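Local coordinates for DNA repair protein PprA (Deinococcus deserti, PDB 6MC8), which binds DNA and takes part in radiation-induced DNA damage repair, and is linked to filament formation and genome segregation, at residues A[205-210]-A[301-306]. The protein carries 2 engineered substitutions. Residues are numbered along the deposited sequence; the frame is centred on the assembly and turned at random.
Sequences AKAAWK and AVLSGG. Engineered in segment 205-210: Lys-206 (natural residue Asp), Lys-210 (natural residue Asp).
Ala-301 O, two residues before the Leu-303 whose side chain meets Ala-207 and Ala-208, is gripped by two backbone amides: Gly-305 N at 2.9 Å and, weakly, Gly-306 N at 3.2 Å. These bonds close the last turn of the long helix 274-304, and the contact is a helix-helix packing in which that end lies against helix 200-213. The CA atoms of Ala-208 and Leu-303 come within 7.3 Å, close enough for one leucine to bridge the two backbones, and the two segments bury 80 Å² in all.

The bridge is a single methyl. With chi1 at -63°, CG of Leu-303 lies anti to its own carbonyl carbon; chi2 of 177° then extends CD1 away from CA and across to the partner helix. There CD1 stands 4.2 Å from CB of Ala-207, whose CB points toward segment 301-306. It also lies 4.1 Å from Ala-208 N, a van der Waals approach to the helix backbone. Two small side chains thus let the leucine reach this backbone.

Helix 218-237 adds to the apolar surroundings: Met-233 touches Ala-208, while Leu-234 and Leu-237 touch Leu-303. Ala-207 also packs on Leu-299 and Ala-300, farther back along helix 274-304. Arg-241 bonds to Leu-303 O through NH1 and to Gly-306 O through NH2, tying down the same helix end. On the Ala-208 side, the same leucine methyl makes a looser apolar contact, with Leu-303 CD1 4.4 Å from Ala-208 CB.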
loop_
_atom_site.group_PDB
_atom_site.type_symbol
_atom_site.label_atom_id
_atom_site.label_comp_id
_atom_site.label_asym_id
_atom_site.label_seq_id
_atom_site.Cartn_x
_atom_site.Cartn_y
_atom_site.Cartn_z
ATOM N N ALA A 205 -25.478 30.433 12.707
ATOM C CA ALA A 205 -25.271 31.868 12.544
ATOM C C ALA A 205 -25.574 32.315 11.123
ATOM O O ALA A 205 -26.068 33.427 10.908
ATOM C CB ALA A 205 -23.841 32.246 12.926
ATOM N N LYS A 206 -25.283 31.465 10.138
ATOM C CA LYS A 206 -25.637 31.788 8.760
ATOM C C LYS A 206 -27.141 31.703 8.547
ATOM O O LYS A 206 -27.707 32.469 7.761
ATOM C CB LYS A 206 -24.904 30.859 7.794
ATOM C CG LYS A 206 -23.415 31.095 7.711
ATOM C CD LYS A 206 -22.754 30.070 6.820
ATOM C CE LYS A 206 -23.126 30.295 5.369
ATOM N NZ LYS A 206 -22.434 29.364 4.445
ATOM N N ALA A 207 -27.803 30.777 9.241
ATOM C CA ALA A 207 -29.255 30.690 9.167
ATOM C C ALA A 207 -29.915 31.844 9.904
ATOM O O ALA A 207 -30.996 32.298 9.516
ATOM C CB ALA A 207 -29.729 29.361 9.741
ATOM N N ALA A 208 -29.287 32.320 10.980
ATOM C CA ALA A 208 -29.829 33.462 11.704
ATOM C C ALA A 208 -29.711 34.739 10.885
ATOM O O ALA A 208 -30.597 35.596 10.938
ATOM C CB ALA A 208 -29.122 33.616 13.048
ATOM N N TRP A 209 -28.631 34.877 10.111
ATOM C CA TRP A 209 -28.487 36.019 9.214
ATOM C C TRP A 209 -29.525 35.992 8.103
ATOM O O TRP A 209 -29.989 37.044 7.657
ATOM C CB TRP A 209 -27.072 36.057 8.631
ATOM C CG TRP A 209 -26.864 37.086 7.542
ATOM C CD1 TRP A 209 -26.755 36.840 6.208
ATOM C CD2 TRP A 209 -26.753 38.509 7.694
ATOM N NE1 TRP A 209 -26.578 38.013 5.520
ATOM C CE2 TRP A 209 -26.574 39.053 6.411
ATOM C CE3 TRP A 209 -26.788 39.375 8.789
ATOM C CZ2 TRP A 209 -26.426 40.424 6.194
ATOM C CZ3 TRP A 209 -26.642 40.731 8.574
ATOM C CH2 TRP A 209 -26.464 41.242 7.288
ATOM N N LYS A 210 -29.919 34.796 7.658
ATOM C CA LYS A 210 -30.900 34.692 6.584
ATOM C C LYS A 210 -32.291 35.095 7.061
ATOM O O LYS A 210 -33.054 35.718 6.313
ATOM C CB LYS A 210 -30.907 33.272 6.022
ATOM C CG LYS A 210 -31.831 33.086 4.842
ATOM C CD LYS A 210 -31.806 31.676 4.301
ATOM C CE LYS A 210 -32.725 31.556 3.102
ATOM N NZ LYS A 210 -34.146 31.735 3.500
ATOM N N ALA A 301 -35.611 27.546 8.813
ATOM C CA ALA A 301 -37.008 27.185 9.013
ATOM C C ALA A 301 -37.265 26.753 10.452
ATOM O O ALA A 301 -38.367 26.941 10.976
ATOM C CB ALA A 301 -37.401 26.081 8.036
ATOM N N VAL A 302 -36.259 26.172 11.104
ATOM C CA VAL A 302 -36.383 25.791 12.507
ATOM C C VAL A 302 -36.337 27.026 13.401
ATOM O O VAL A 302 -37.065 27.121 14.395
ATOM C CB VAL A 302 -35.288 24.761 12.859
ATOM C CG1 VAL A 302 -35.221 24.487 14.340
ATOM C CG2 VAL A 302 -35.551 23.461 12.138
ATOM N N LEU A 303 -35.515 28.009 13.040
ATOM C CA LEU A 303 -35.397 29.203 13.865
ATOM C C LEU A 303 -36.585 30.137 13.681
ATOM O O LEU A 303 -36.890 30.930 14.576
ATOM C CB LEU A 303 -34.095 29.933 13.548
ATOM C CG LEU A 303 -32.818 29.152 13.858
ATOM C CD1 LEU A 303 -31.582 29.935 13.453
ATOM C CD2 LEU A 303 -32.773 28.736 15.312
ATOM N N SER A 304 -37.266 30.058 12.544
ATOM C CA SER A 304 -38.397 30.935 12.289
ATOM C C SER A 304 -39.724 30.271 12.639
ATOM O O SER A 304 -40.530 30.845 13.376
ATOM C CB SER A 304 -38.394 31.377 10.826
ATOM O OG SER A 304 -39.492 32.224 10.546
ATOM N N GLY A 305 -39.961 29.067 12.132
ATOM C CA GLY A 305 -41.250 28.431 12.299
ATOM C C GLY A 305 -41.289 27.307 13.312
ATOM O O GLY A 305 -42.354 26.990 13.844
ATOM N N GLY A 306 -40.147 26.702 13.589
ATOM C CA GLY A 306 -40.072 25.549 14.461
ATOM C C GLY A 306 -39.844 25.907 15.911
ATOM O O GLY A 306 -40.240 26.980 16.375
#